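Local structure of beta-galactosidase/beta-glucuronidase (6MVF) at residues 360-365 / 400-405; 433-438 / 452-457; 427-432 / 446-451. The protein binds flavin mononucleotide and probably hydrolyses beta-glucuronides, as a family 2 glycoside hydrolase from a human gut bacterium. One frame throughout, in Å; residues are numbered along the deposited sequence.

Interaction 1 of 3, residues 360-365 / 400-405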
ATOM      1  N   PHE A 360     -10.217  31.313 -25.446  1.00 34.31           N
ATOM      2  CA  PHE A 360     -10.633  32.400 -26.337  1.00 33.31           C
ATOM      3  C   PHE A 360     -11.095  33.570 -25.461  1.00 32.75           C
ATOM      4  O   PHE A 360     -12.279  33.739 -25.156  1.00 33.17           O
ATOM      5  CB  PHE A 360     -11.727  31.884 -27.264  1.00 33.76           C
ATOM      6  CG  PHE A 360     -12.095  32.818 -28.370  1.00 44.95           C
ATOM      7  CD1 PHE A 360     -11.252  33.864 -28.728  1.00 40.01           C
ATOM      8  CD2 PHE A 360     -13.313  32.655 -29.047  1.00 40.53           C
ATOM      9  CE1 PHE A 360     -11.608  34.726 -29.755  1.00 41.65           C
ATOM     10  CE2 PHE A 360     -13.683  33.512 -30.067  1.00 35.60           C
ATOM     11  CZ  PHE A 360     -12.835  34.548 -30.427  1.00 44.54           C
ATOM     12  N   ILE A 361     -10.136  34.385 -25.022  1.00 28.79           N
ATOM     13  CA  ILE A 361     -10.347  35.265 -23.880  1.00 32.62           C
ATOM     14  C   ILE A 361      -9.986  36.714 -24.209  1.00 38.43           C
ATOM     15  O   ILE A 361      -8.955  36.989 -24.835  1.00 37.40           O
ATOM     16  CB  ILE A 361      -9.546  34.762 -22.656  1.00 31.34           C
ATOM     17  CG1 ILE A 361      -9.837  35.603 -21.411  1.00 32.17           C
ATOM     18  CG2 ILE A 361      -8.066  34.718 -22.957  1.00 31.92           C
ATOM     19  CD1 ILE A 361      -9.725  34.804 -20.112  1.00 34.27           C
ATOM     20  N   SER A 362     -10.863  37.636 -23.788  1.00 33.80           N
ATOM     21  CA  SER A 362     -10.593  39.067 -23.616  1.00 34.57           C
ATOM     22  C   SER A 362     -10.574  39.883 -24.902  1.00 36.33           C
ATOM     23  O   SER A 362     -11.346  40.836 -25.032  1.00 38.86           O
ATOM     24  CB  SER A 362      -9.267  39.298 -22.895  1.00 32.17           C
ATOM     25  OG  SER A 362      -9.432  39.264 -21.497  1.00 39.21           O
ATOM     26  N   VAL A 363      -9.678  39.542 -25.829  1.00 35.64           N
ATOM     27  CA  VAL A 363      -9.309  40.393 -26.959  1.00 33.39           C
ATOM     28  C   VAL A 363      -9.311  39.540 -28.215  1.00 34.95           C
ATOM     29  O   VAL A 363      -8.458  38.660 -28.374  1.00 36.90           O
ATOM     30  CB  VAL A 363      -7.930  41.040 -26.771  1.00 35.43           C
ATOM     31  CG1 VAL A 363      -7.502  41.715 -28.067  1.00 27.08           C
ATOM     32  CG2 VAL A 363      -7.931  42.014 -25.587  1.00 24.87           C
ATOM     33  N   PHE A 364     -10.241  39.811 -29.120  1.00 36.57           N
ATOM     34  CA  PHE A 364     -10.270  39.079 -30.376  1.00 32.21           C
ATOM     35  C   PHE A 364      -9.078  39.480 -31.234  1.00 41.61           C
ATOM     36  O   PHE A 364      -8.778  40.671 -31.387  1.00 45.87           O
ATOM     37  CB  PHE A 364     -11.572  39.347 -31.122  1.00 37.09           C
ATOM     38  CG  PHE A 364     -11.627  38.705 -32.464  1.00 44.39           C
ATOM     39  CD1 PHE A 364     -11.909  37.350 -32.584  1.00 36.91           C
ATOM     40  CD2 PHE A 364     -11.384  39.447 -33.612  1.00 40.20           C
ATOM     41  CE1 PHE A 364     -11.959  36.749 -33.827  1.00 37.67           C
ATOM     42  CE2 PHE A 364     -11.426  38.847 -34.855  1.00 44.18           C
ATOM     43  CZ  PHE A 364     -11.714  37.494 -34.965  1.00 41.55           C
ATOM     44  N   LYS A 365      -8.389  38.477 -31.773  1.00 38.60           N
ATOM     45  CA  LYS A 365      -7.270  38.653 -32.692  1.00 38.17           C
ATOM     46  C   LYS A 365      -7.720  38.298 -34.107  1.00 39.33           C
ATOM     47  O   LYS A 365      -8.164  37.169 -34.355  1.00 42.40           O
ATOM     48  CB  LYS A 365      -6.091  37.762 -32.300  1.00 40.73           C
ATOM     49  CG  LYS A 365      -5.329  38.152 -31.074  1.00 30.91           C
ATOM     50  CD  LYS A 365      -4.109  37.243 -30.963  1.00 36.04           C
ATOM     51  CE  LYS A 365      -3.216  37.649 -29.821  1.00 38.90           C
ATOM     52  NZ  LYS A 365      -2.108  36.679 -29.688  1.00 48.11           N
ATOM     53  N   ILE A 400     -14.947  38.232 -24.231  1.00 29.76           N
ATOM     54  CA  ILE A 400     -14.296  38.520 -25.504  1.00 36.60           C
ATOM     55  C   ILE A 400     -14.508  39.973 -25.977  1.00 38.84           C
ATOM     56  O   ILE A 400     -13.772  40.453 -26.853  1.00 37.07           O
ATOM     57  CB  ILE A 400     -14.764  37.493 -26.566  1.00 31.65           C
ATOM     58  CG1 ILE A 400     -13.732  37.392 -27.694  1.00 35.40           C
ATOM     59  CG2 ILE A 400     -16.149  37.840 -27.110  1.00 29.17           C
ATOM     60  CD1 ILE A 400     -12.281  37.284 -27.205  1.00 31.99           C
ATOM     61  N   LEU A 401     -15.465  40.703 -25.399  1.00 33.49           N
ATOM     62  CA  LEU A 401     -15.691  42.092 -25.801  1.00 35.68           C
ATOM     63  C   LEU A 401     -14.788  43.089 -25.098  1.00 40.21           C
ATOM     64  O   LEU A 401     -14.935  44.289 -25.335  1.00 43.51           O
ATOM     65  CB  LEU A 401     -17.135  42.521 -25.544  1.00 34.43           C
ATOM     66  CG  LEU A 401     -18.264  41.819 -26.283  1.00 31.21           C
ATOM     67  CD1 LEU A 401     -19.547  42.584 -26.055  1.00 33.79           C
ATOM     68  CD2 LEU A 401     -17.945  41.678 -27.742  1.00 29.80           C
ATOM     69  N   ILE A 402     -13.891  42.649 -24.215  1.00 43.88           N
ATOM     70  CA  ILE A 402     -13.000  43.607 -23.572  1.00 40.23           C
ATOM     71  C   ILE A 402     -12.200  44.365 -24.621  1.00 39.14           C
ATOM     72  O   ILE A 402     -11.957  45.569 -24.485  1.00 41.96           O
ATOM     73  CB  ILE A 402     -12.092  42.903 -22.548  1.00 41.85           C
ATOM     74  CG1 ILE A 402     -12.817  42.758 -21.209  1.00 39.99           C
ATOM     75  CG2 ILE A 402     -10.788  43.673 -22.335  1.00 31.51           C
ATOM     76  CD1 ILE A 402     -12.137  41.766 -20.269  1.00 31.38           C
ATOM     77  N   GLY A 403     -11.829  43.686 -25.708  1.00 44.09           N
ATOM     78  CA  GLY A 403     -11.049  44.235 -26.802  1.00 43.63           C
ATOM     79  C   GLY A 403     -11.855  44.876 -27.909  1.00 45.86           C
ATOM     80  O   GLY A 403     -11.284  45.286 -28.929  1.00 42.10           O
ATOM     81  N   GLY A 404     -13.176  44.966 -27.735  1.00 43.34           N
ATOM     82  CA  GLY A 404     -14.062  45.578 -28.702  1.00 40.26           C
ATOM     83  C   GLY A 404     -14.714  44.591 -29.647  1.00 38.96           C
ATOM     84  O   GLY A 404     -14.065  43.644 -30.112  1.00 35.72           O
ATOM     85  N   ILE A 405     -16.002  44.812 -29.948  1.00 33.96           N
ATOM     86  CA  ILE A 405     -16.729  43.935 -30.858  1.00 38.52           C
ATOM     87  C   ILE A 405     -16.319  44.223 -32.293  1.00 40.26           C
ATOM     88  O   ILE A 405     -15.947  45.343 -32.659  1.00 41.76           O
ATOM     89  CB  ILE A 405     -18.253  44.078 -30.684  1.00 34.80           C
ATOM     90  CG1 ILE A 405     -18.957  42.845 -31.226  1.00 32.74           C
ATOM     91  CG2 ILE A 405     -18.783  45.307 -31.408  1.00 24.70           C
ATOM     92  CD1 ILE A 405     -20.361  42.700 -30.691  1.00 36.51           C
TER
HETATM   93  O   HOH W   1     -12.076  41.632 -28.480  1.00 35.43           O

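Interaction 2 of 3, residues 433-438 / 452-457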
ATOM      1  N   HIS A 433     -19.923  36.419 -20.451  1.00 31.23           N
ATOM      2  CA  HIS A 433     -19.870  37.817 -20.877  1.00 32.37           C
ATOM      3  C   HIS A 433     -19.135  38.690 -19.859  1.00 33.51           C
ATOM      4  O   HIS A 433     -19.254  38.493 -18.641  1.00 29.14           O
ATOM      5  CB  HIS A 433     -21.281  38.374 -21.077  1.00 29.12           C
ATOM      6  CG  HIS A 433     -22.073  37.684 -22.140  1.00 31.74           C
ATOM      7  ND1 HIS A 433     -21.686  37.664 -23.463  1.00 28.68           N
ATOM      8  CD2 HIS A 433     -23.252  37.015 -22.081  1.00 29.48           C
ATOM      9  CE1 HIS A 433     -22.582  36.995 -24.169  1.00 34.18           C
ATOM     10  NE2 HIS A 433     -23.542  36.591 -23.354  1.00 30.23           N
ATOM     11  N   VAL A 434     -18.383  39.674 -20.369  1.00 30.50           N
ATOM     12  CA  VAL A 434     -17.860  40.725 -19.498  1.00 35.44           C
ATOM     13  C   VAL A 434     -19.018  41.570 -18.955  1.00 37.51           C
ATOM     14  O   VAL A 434     -20.116  41.626 -19.526  1.00 36.30           O
ATOM     15  CB  VAL A 434     -16.820  41.589 -20.237  1.00 36.21           C
ATOM     16  CG1 VAL A 434     -17.478  42.469 -21.292  1.00 36.89           C
ATOM     17  CG2 VAL A 434     -15.992  42.433 -19.246  1.00 35.94           C
ATOM     18  N   SER A 435     -18.765  42.223 -17.818  1.00 35.90           N
ATOM     19  CA  SER A 435     -19.841  42.861 -17.064  1.00 38.19           C
ATOM     20  C   SER A 435     -20.606  43.883 -17.903  1.00 40.97           C
ATOM     21  O   SER A 435     -21.839  43.967 -17.822  1.00 37.78           O
ATOM     22  CB  SER A 435     -19.268  43.524 -15.815  1.00 31.84           C
ATOM     23  OG  SER A 435     -20.302  43.926 -14.949  1.00 35.54           O
ATOM     24  N   HIS A 436     -19.898  44.664 -18.714  1.00 41.62           N
ATOM     25  CA  HIS A 436     -20.513  45.769 -19.437  1.00 38.84           C
ATOM     26  C   HIS A 436     -21.088  45.355 -20.783  1.00 39.41           C
ATOM     27  O   HIS A 436     -21.465  46.230 -21.571  1.00 46.00           O
ATOM     28  CB  HIS A 436     -19.504  46.912 -19.621  1.00 43.07           C
ATOM     29  CG  HIS A 436     -18.290  46.560 -20.439  1.00 50.61           C
ATOM     30  ND1 HIS A 436     -17.084  46.201 -19.870  1.00 52.70           N
ATOM     31  CD2 HIS A 436     -18.084  46.560 -21.781  1.00 37.17           C
ATOM     32  CE1 HIS A 436     -16.198  45.976 -20.825  1.00 50.18           C
ATOM     33  NE2 HIS A 436     -16.778  46.189 -21.994  1.00 38.60           N
ATOM     34  N   THR A 437     -21.162  44.054 -21.056  1.00 40.10           N
ATOM     35  CA  THR A 437     -21.710  43.561 -22.316  1.00 38.52           C
ATOM     36  C   THR A 437     -23.136  44.069 -22.502  1.00 40.67           C
ATOM     37  O   THR A 437     -23.978  43.880 -21.606  1.00 34.51           O
ATOM     38  CB  THR A 437     -21.702  42.029 -22.354  1.00 36.03           C
ATOM     39  OG1 THR A 437     -20.350  41.558 -22.384  1.00 35.86           O
ATOM     40  CG2 THR A 437     -22.450  41.505 -23.591  1.00 28.41           C
ATOM     41  N   PRO A 438     -23.447  44.713 -23.631  1.00 41.35           N
ATOM     42  CA  PRO A 438     -24.821  45.190 -23.857  1.00 39.89           C
ATOM     43  C   PRO A 438     -25.824  44.052 -23.698  1.00 36.55           C
ATOM     44  O   PRO A 438     -25.621  42.952 -24.210  1.00 41.45           O
ATOM     45  CB  PRO A 438     -24.785  45.724 -25.300  1.00 31.75           C
ATOM     46  CG  PRO A 438     -23.339  45.913 -25.640  1.00 26.91           C
ATOM     47  CD  PRO A 438     -22.556  44.949 -24.784  1.00 29.62           C
ATOM     48  N   TYR A 452     -23.024  35.897 -17.168  1.00 25.87           N
ATOM     49  CA  TYR A 452     -22.323  37.159 -17.017  1.00 33.73           C
ATOM     50  C   TYR A 452     -21.296  37.085 -15.893  1.00 34.34           C
ATOM     51  O   TYR A 452     -21.481  36.382 -14.892  1.00 30.14           O
ATOM     52  CB  TYR A 452     -23.302  38.298 -16.738  1.00 28.79           C
ATOM     53  CG  TYR A 452     -23.832  39.002 -17.961  1.00 27.94           C
ATOM     54  CD1 TYR A 452     -24.923  38.508 -18.645  1.00 31.66           C
ATOM     55  CD2 TYR A 452     -23.262  40.190 -18.409  1.00 37.79           C
ATOM     56  CE1 TYR A 452     -25.437  39.176 -19.751  1.00 38.81           C
ATOM     57  CE2 TYR A 452     -23.766  40.869 -19.512  1.00 32.36           C
ATOM     58  CZ  TYR A 452     -24.861  40.355 -20.184  1.00 38.85           C
ATOM     59  OH  TYR A 452     -25.378  41.006 -21.293  1.00 37.84           O
ATOM     60  N   ASN A 453     -20.200  37.821 -16.084  1.00 30.86           N
ATOM     61  CA  ASN A 453     -19.204  38.047 -15.049  1.00 29.55           C
ATOM     62  C   ASN A 453     -19.491  39.406 -14.395  1.00 38.93           C
ATOM     63  O   ASN A 453     -19.271  40.458 -15.010  1.00 37.45           O
ATOM     64  CB  ASN A 453     -17.801  37.994 -15.651  1.00 27.69           C
ATOM     65  CG  ASN A 453     -17.452  36.622 -16.212  1.00 32.20           C
ATOM     66  OD1 ASN A 453     -18.193  35.656 -16.039  1.00 30.84           O
ATOM     67  ND2 ASN A 453     -16.309  36.530 -16.873  1.00 31.06           N
ATOM     68  N   HIS A 454     -19.974  39.395 -13.149  1.00 31.04           N
ATOM     69  CA  HIS A 454     -20.320  40.630 -12.464  1.00 30.65           C
ATOM     70  C   HIS A 454     -19.558  40.783 -11.157  1.00 40.15           C
ATOM     71  O   HIS A 454     -19.355  39.811 -10.418  1.00 36.86           O
ATOM     72  CB  HIS A 454     -21.811  40.699 -12.190  1.00 37.49           C
ATOM     73  CG  HIS A 454     -22.610  41.098 -13.385  1.00 42.36           C
ATOM     74  ND1 HIS A 454     -22.314  42.219 -14.132  1.00 38.60           N
ATOM     75  CD2 HIS A 454     -23.678  40.516 -13.981  1.00 37.03           C
ATOM     76  CE1 HIS A 454     -23.166  42.309 -15.139  1.00 38.63           C
ATOM     77  NE2 HIS A 454     -24.006  41.290 -15.066  1.00 35.02           N
ATOM     78  N   TYR A 455     -19.163  42.024 -10.864  1.00 38.44           N
ATOM     79  CA  TYR A 455     -18.467  42.334  -9.623  1.00 31.97           C
ATOM     80  C   TYR A 455     -19.049  43.590  -8.983  1.00 34.66           C
ATOM     81  O   TYR A 455     -18.324  44.424  -8.429  1.00 32.82           O
ATOM     82  CB  TYR A 455     -16.963  42.481  -9.854  1.00 34.35           C
ATOM     83  CG  TYR A 455     -16.252  41.225 -10.333  1.00 36.03           C
ATOM     84  CD1 TYR A 455     -15.705  40.319  -9.417  1.00 35.54           C
ATOM     85  CD2 TYR A 455     -16.101  40.955 -11.693  1.00 29.43           C
ATOM     86  CE1 TYR A 455     -15.040  39.175  -9.835  1.00 33.53           C
ATOM     87  CE2 TYR A 455     -15.436  39.807 -12.124  1.00 42.92           C
ATOM     88  CZ  TYR A 455     -14.911  38.919 -11.183  1.00 36.36           C
ATOM     89  OH  TYR A 455     -14.241  37.792 -11.586  1.00 30.83           O
ATOM     90  N   PHE A 456     -20.372  43.737  -9.036  1.00 37.27           N
ATOM     91  CA  PHE A 456     -21.021  44.812  -8.302  1.00 35.79           C
ATOM     92  C   PHE A 456     -20.760  44.642  -6.815  1.00 33.44           C
ATOM     93  O   PHE A 456     -21.159  43.639  -6.213  1.00 36.05           O
ATOM     94  CB  PHE A 456     -22.520  44.840  -8.587  1.00 36.88           C
ATOM     95  CG  PHE A 456     -22.850  44.876 -10.047  1.00 39.53           C
ATOM     96  CD1 PHE A 456     -22.441  45.942 -10.831  1.00 39.85           C
ATOM     97  CD2 PHE A 456     -23.579  43.849 -10.629  1.00 33.55           C
ATOM     98  CE1 PHE A 456     -22.730  45.978 -12.166  1.00 33.42           C
ATOM     99  CE2 PHE A 456     -23.879  43.877 -11.951  1.00 35.29           C
ATOM    100  CZ  PHE A 456     -23.452  44.945 -12.731  1.00 43.65           C
ATOM    101  N   GLY A 457     -20.092  45.629  -6.225  1.00 32.99           N
ATOM    102  CA  GLY A 457     -19.634  45.556  -4.855  1.00 33.88           C
ATOM    103  C   GLY A 457     -18.135  45.369  -4.702  1.00 34.01           C
ATOM    104  O   GLY A 457     -17.650  45.371  -3.565  1.00 34.51           O
TER
HETATM  105  O   HOH W   2     -16.674  41.479 -15.988  1.00 34.47           O

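Interaction 3 of 3, residues 427-432 / 446-451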
ATOM      1  N   ARG A 427     -24.335  18.005 -25.803  1.00 28.27           N
ATOM      2  CA  ARG A 427     -24.029  18.948 -24.742  1.00 35.11           C
ATOM      3  C   ARG A 427     -24.465  20.360 -25.120  1.00 28.91           C
ATOM      4  O   ARG A 427     -24.571  20.717 -26.298  1.00 28.33           O
ATOM      5  CB  ARG A 427     -22.531  18.925 -24.379  1.00 36.41           C
ATOM      6  CG  ARG A 427     -22.101  17.651 -23.639  1.00 33.26           C
ATOM      7  CD  ARG A 427     -20.623  17.675 -23.312  1.00 29.24           C
ATOM      8  NE  ARG A 427     -20.205  16.585 -22.426  1.00 30.83           N
ATOM      9  CZ  ARG A 427     -19.789  15.392 -22.837  1.00 27.12           C
ATOM     10  NH1 ARG A 427     -19.751  15.105 -24.131  1.00 24.31           N
ATOM     11  NH2 ARG A 427     -19.410  14.487 -21.947  1.00 28.12           N
ATOM     12  N   LEU A 428     -24.728  21.147 -24.080  1.00 25.28           N
ATOM     13  CA  LEU A 428     -25.093  22.550 -24.219  1.00 27.42           C
ATOM     14  C   LEU A 428     -23.858  23.424 -24.405  1.00 30.48           C
ATOM     15  O   LEU A 428     -22.802  23.161 -23.825  1.00 32.38           O
ATOM     16  CB  LEU A 428     -25.869  22.994 -22.982  1.00 23.76           C
ATOM     17  CG  LEU A 428     -27.142  22.183 -22.761  1.00 26.46           C
ATOM     18  CD1 LEU A 428     -27.776  22.573 -21.459  1.00 25.55           C
ATOM     19  CD2 LEU A 428     -28.122  22.360 -23.936  1.00 23.95           C
ATOM     20  N   THR A 429     -23.989  24.473 -25.211  1.00 31.80           N
ATOM     21  CA  THR A 429     -22.944  25.484 -25.317  1.00 34.75           C
ATOM     22  C   THR A 429     -23.281  26.671 -24.417  1.00 35.35           C
ATOM     23  O   THR A 429     -24.451  26.956 -24.142  1.00 35.34           O
ATOM     24  CB  THR A 429     -22.751  25.948 -26.766  1.00 35.62           C
ATOM     25  OG1 THR A 429     -23.983  26.462 -27.288  1.00 38.01           O
ATOM     26  CG2 THR A 429     -22.313  24.780 -27.636  1.00 35.59           C
ATOM     27  N   THR A 430     -22.234  27.333 -23.922  1.00 33.78           N
ATOM     28  CA  THR A 430     -22.367  28.456 -23.005  1.00 27.66           C
ATOM     29  C   THR A 430     -21.340  29.503 -23.402  1.00 28.13           C
ATOM     30  O   THR A 430     -20.491  29.269 -24.265  1.00 25.29           O
ATOM     31  CB  THR A 430     -22.181  28.038 -21.522  1.00 30.29           C
ATOM     32  OG1 THR A 430     -22.576  29.107 -20.646  1.00 25.76           O
ATOM     33  CG2 THR A 430     -20.714  27.673 -21.206  1.00 26.01           C
ATOM     34  N   ILE A 431     -21.421  30.658 -22.739  1.00 28.22           N
ATOM     35  CA  ILE A 431     -20.513  31.774 -22.967  1.00 30.88           C
ATOM     36  C   ILE A 431     -20.441  32.581 -21.677  1.00 28.32           C
ATOM     37  O   ILE A 431     -21.392  32.611 -20.892  1.00 30.70           O
ATOM     38  CB  ILE A 431     -20.979  32.628 -24.186  1.00 32.69           C
ATOM     39  CG1 ILE A 431     -19.979  33.747 -24.490  1.00 27.85           C
ATOM     40  CG2 ILE A 431     -22.427  33.177 -23.993  1.00 23.54           C
ATOM     41  CD1 ILE A 431     -20.096  34.255 -25.883  1.00 26.68           C
ATOM     42  N   ALA A 432     -19.308  33.236 -21.442  1.00 29.11           N
ATOM     43  CA  ALA A 432     -19.166  34.116 -20.281  1.00 32.36           C
ATOM     44  C   ALA A 432     -18.963  35.550 -20.763  1.00 31.74           C
ATOM     45  O   ALA A 432     -17.961  35.855 -21.422  1.00 29.27           O
ATOM     46  CB  ALA A 432     -18.017  33.665 -19.377  1.00 31.52           C
ATOM     47  N   ILE A 446     -26.529  33.218 -29.231  1.00 32.88           N
ATOM     48  CA  ILE A 446     -25.655  32.363 -30.028  1.00 34.18           C
ATOM     49  C   ILE A 446     -25.585  30.963 -29.429  1.00 35.75           C
ATOM     50  O   ILE A 446     -25.732  29.959 -30.138  1.00 30.64           O
ATOM     51  CB  ILE A 446     -24.244  32.974 -30.145  1.00 38.47           C
ATOM     52  CG1 ILE A 446     -24.256  34.276 -30.941  1.00 34.74           C
ATOM     53  CG2 ILE A 446     -23.284  31.972 -30.786  1.00 34.00           C
ATOM     54  CD1 ILE A 446     -22.868  34.858 -31.142  1.00 38.92           C
ATOM     55  N   THR A 447     -25.356  30.882 -28.119  1.00 31.36           N
ATOM     56  CA  THR A 447     -25.181  29.623 -27.410  1.00 32.88           C
ATOM     57  C   THR A 447     -26.474  29.232 -26.690  1.00 36.57           C
ATOM     58  O   THR A 447     -27.393  30.040 -26.531  1.00 34.40           O
ATOM     59  CB  THR A 447     -24.003  29.724 -26.426  1.00 36.67           C
ATOM     60  OG1 THR A 447     -24.226  30.787 -25.484  1.00 30.56           O
ATOM     61  CG2 THR A 447     -22.676  29.974 -27.181  1.00 25.72           C
ATOM     62  N   ASP A 448     -26.542  27.960 -26.271  1.00 36.41           N
ATOM     63  CA  ASP A 448     -27.756  27.419 -25.649  1.00 33.01           C
ATOM     64  C   ASP A 448     -28.068  28.090 -24.313  1.00 35.18           C
ATOM     65  O   ASP A 448     -29.242  28.225 -23.936  1.00 36.90           O
ATOM     66  CB  ASP A 448     -27.633  25.900 -25.437  1.00 31.00           C
ATOM     67  CG  ASP A 448     -27.324  25.131 -26.729  1.00 39.41           C
ATOM     68  OD1 ASP A 448     -27.903  25.459 -27.792  1.00 39.27           O
ATOM     69  OD2 ASP A 448     -26.497  24.186 -26.676  1.00 36.19           O
ATOM     70  N   VAL A 449     -27.040  28.473 -23.563  1.00 29.95           N
ATOM     71  CA  VAL A 449     -27.191  29.156 -22.287  1.00 28.25           C
ATOM     72  C   VAL A 449     -26.108  30.227 -22.238  1.00 31.90           C
ATOM     73  O   VAL A 449     -25.248  30.310 -23.121  1.00 28.58           O
ATOM     74  CB  VAL A 449     -27.102  28.191 -21.077  1.00 34.19           C
ATOM     75  CG1 VAL A 449     -28.209  27.131 -21.130  1.00 28.95           C
ATOM     76  CG2 VAL A 449     -25.731  27.513 -21.005  1.00 29.25           C
ATOM     77  N   GLU A 450     -26.171  31.076 -21.209  1.00 27.20           N
ATOM     78  CA  GLU A 450     -25.396  32.314 -21.190  1.00 31.67           C
ATOM     79  C   GLU A 450     -25.136  32.721 -19.750  1.00 30.52           C
ATOM     80  O   GLU A 450     -25.971  32.502 -18.868  1.00 29.52           O
ATOM     81  CB  GLU A 450     -26.109  33.473 -21.910  1.00 23.07           C
ATOM     82  CG  GLU A 450     -26.304  33.286 -23.409  1.00 30.51           C
ATOM     83  CD  GLU A 450     -26.793  34.557 -24.113  1.00 37.58           C
ATOM     84  OE1 GLU A 450     -26.148  35.627 -23.959  1.00 32.25           O
ATOM     85  OE2 GLU A 450     -27.829  34.487 -24.822  1.00 39.24           O
ATOM     86  N   SER A 451     -23.986  33.347 -19.525  1.00 24.56           N
ATOM     87  CA  SER A 451     -23.664  33.817 -18.190  1.00 29.30           C
ATOM     88  C   SER A 451     -22.918  35.145 -18.253  1.00 28.19           C
ATOM     89  O   SER A 451     -22.246  35.465 -19.239  1.00 29.55           O
ATOM     90  CB  SER A 451     -22.840  32.781 -17.408  1.00 29.52           C
ATOM     91  OG  SER A 451     -23.646  31.693 -16.977  1.00 34.23           O
TER

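Interaction 1 of 3, residues 360-365 / 400-405
The backbones of Ser362 and Gly403 join where two loops leave neighbouring parallel strands of the TIM barrel, 353-357 and 391-398: Gly403 N donates to Ser362 O at 3.0 Å, with a bent N-H...O angle of 135°. Ser362 is the corner of a classic gamma turn, closed by Val363 N on Ile361 O at 2.8 Å, which swings its carbonyl out toward 400-405. Gly403 suits its place because a side chain here would run into Val363 CA; next to it, Gly404 adopts a backbone shape in which a side chain would collide with the preceding carbonyl. Beside the polar link sits Ile400. Its chi1 (-157°) sends CG1 toward the Phe360 ring, and chi2 (46°) then turns CD1 to within 3.7 Å of Val363 N. CG1 rests over one face of that ring, 4.3 Å from the centroid, a CH-pi contact; the long apolar branch of isoleucine lets it reach both the ring and the turn. His413 and Leu416 of helix 407-423 also pack on Phe360. A water also ties the loops together, accepting from Phe364 N at 2.7 Å and donating to Ile400 O at 2.6 Å and, at a longer 3.3 Å, to Gly404 O.

Interaction 2 of 3, residues 433-438 / 452-457
His433 and Tyr452 are bridged as parallel partners at the C-terminal ends of adjacent TIM-barrel strands, 428-433 and 450-453, just where the chains turn into the loops of that rim. Asn453 N donates to His433 O at 2.8 Å. The two bridged side chains share one face of the sheet: His433 CB sits over the Tyr452 ring, 3.9 Å from its centroid, and the imidazole then leans its edge toward the same ring, the planes inclined at 50°. Its NE2 is bonded to Glu450. Past the strand end, a type I turn from Val434 to Thr437 is secured when Thr437 N and OG1 both donate to Val434 O from the same face of its plane. Threonine fits here because its hydroxyl braces the turn while CB packs on Tyr452 CE2 at 3.7 Å. Tyr452 OH in turn donates to Thr437 O at 3.2 Å, from above the carbonyl plane. The chi1 of Ser435 (-169°) turns OG toward the ring edge of His454, where it meets ND1 at 2.8 Å, and a water joins Ser435 N to Asn453 O. The side-chain amide of Asn453 is bonded to Ser485, Asn398 and Glu399. Tyr452 and His454 thus pin the turn to the end of strand 450-453 through Thr437 O and Ser435 OG, with the shared water as a third polar link and the His433-Tyr452 packing beside them.

Interaction 3 of 3, residues 427-432 / 446-451
Thr429 and Asp448 grip each other twice: Thr429 N donates to Asp448 OD2 at 2.9 Å, arriving from above the carboxylate plane, and Asp448 N donates to Thr429 OG1 at 3.1 Å. Aspartate is short enough to reach back to this backbone N-H; OD2 also forms a salt bridge with Lys421, and Gln417 bonds Thr429 OG1. Replacing Asp448 by an alanine is likely to leave Thr429 N without its acceptor and Lys421 without this carboxylate. This is the solvent side, with Leu428 and Asp448 partly exposed, held by polar bonds rather than close packing. Farther along, the packing is tight and buried: Val449 CG2 lies 3.6 Å from Thr430 CB. Ile431 CG1 stands anti to the backbone N (chi1 -176°), leaving CG2 as the branch that touches Thr447 OG1 (3.3 Å) and Glu450 CG (3.9 Å). Thr447 OG1 donates to Val449 O at 2.6 Å, which lets a polar group sit against the isoleucine. Beta-branched residues suit these extended chains. Val449 N to Thr429 O and Ser451 N to Ile431 O (3.0 Å) lie two residues apart, as in parallel pairing, but between them Val449 O takes Thr447 OG1 and the CA-H of Thr430; regular pairing is reached only at Ala432-Ser451, between neighbouring TIM-barrel strands.

All three contacts belong to the TIM-barrel domain. Interaction 1 closes first along the chain; interactions 2 and 3 follow and interleave, 427-432 running straight into 433-438 and 446-451 into 452-457. Interaction 3 therefore lies on the N-terminal side of the same strand pair, its centre about 16 Å from that of interaction 2, and His433 N to Ser451 O, at 2.8 Å, probably carries the hydrogen bonding across the junction. Interaction 1 centres about 14 Å from interaction 2, meeting it through Ile402 CG1 and Val434 CG2, 3.7 Å apart, and about 17 Å from interaction 3, without touching. Strand 391-398 leads into 400-405 and pairs with 428-433, so successive rim loops pack side by side, away from the flavin pocket.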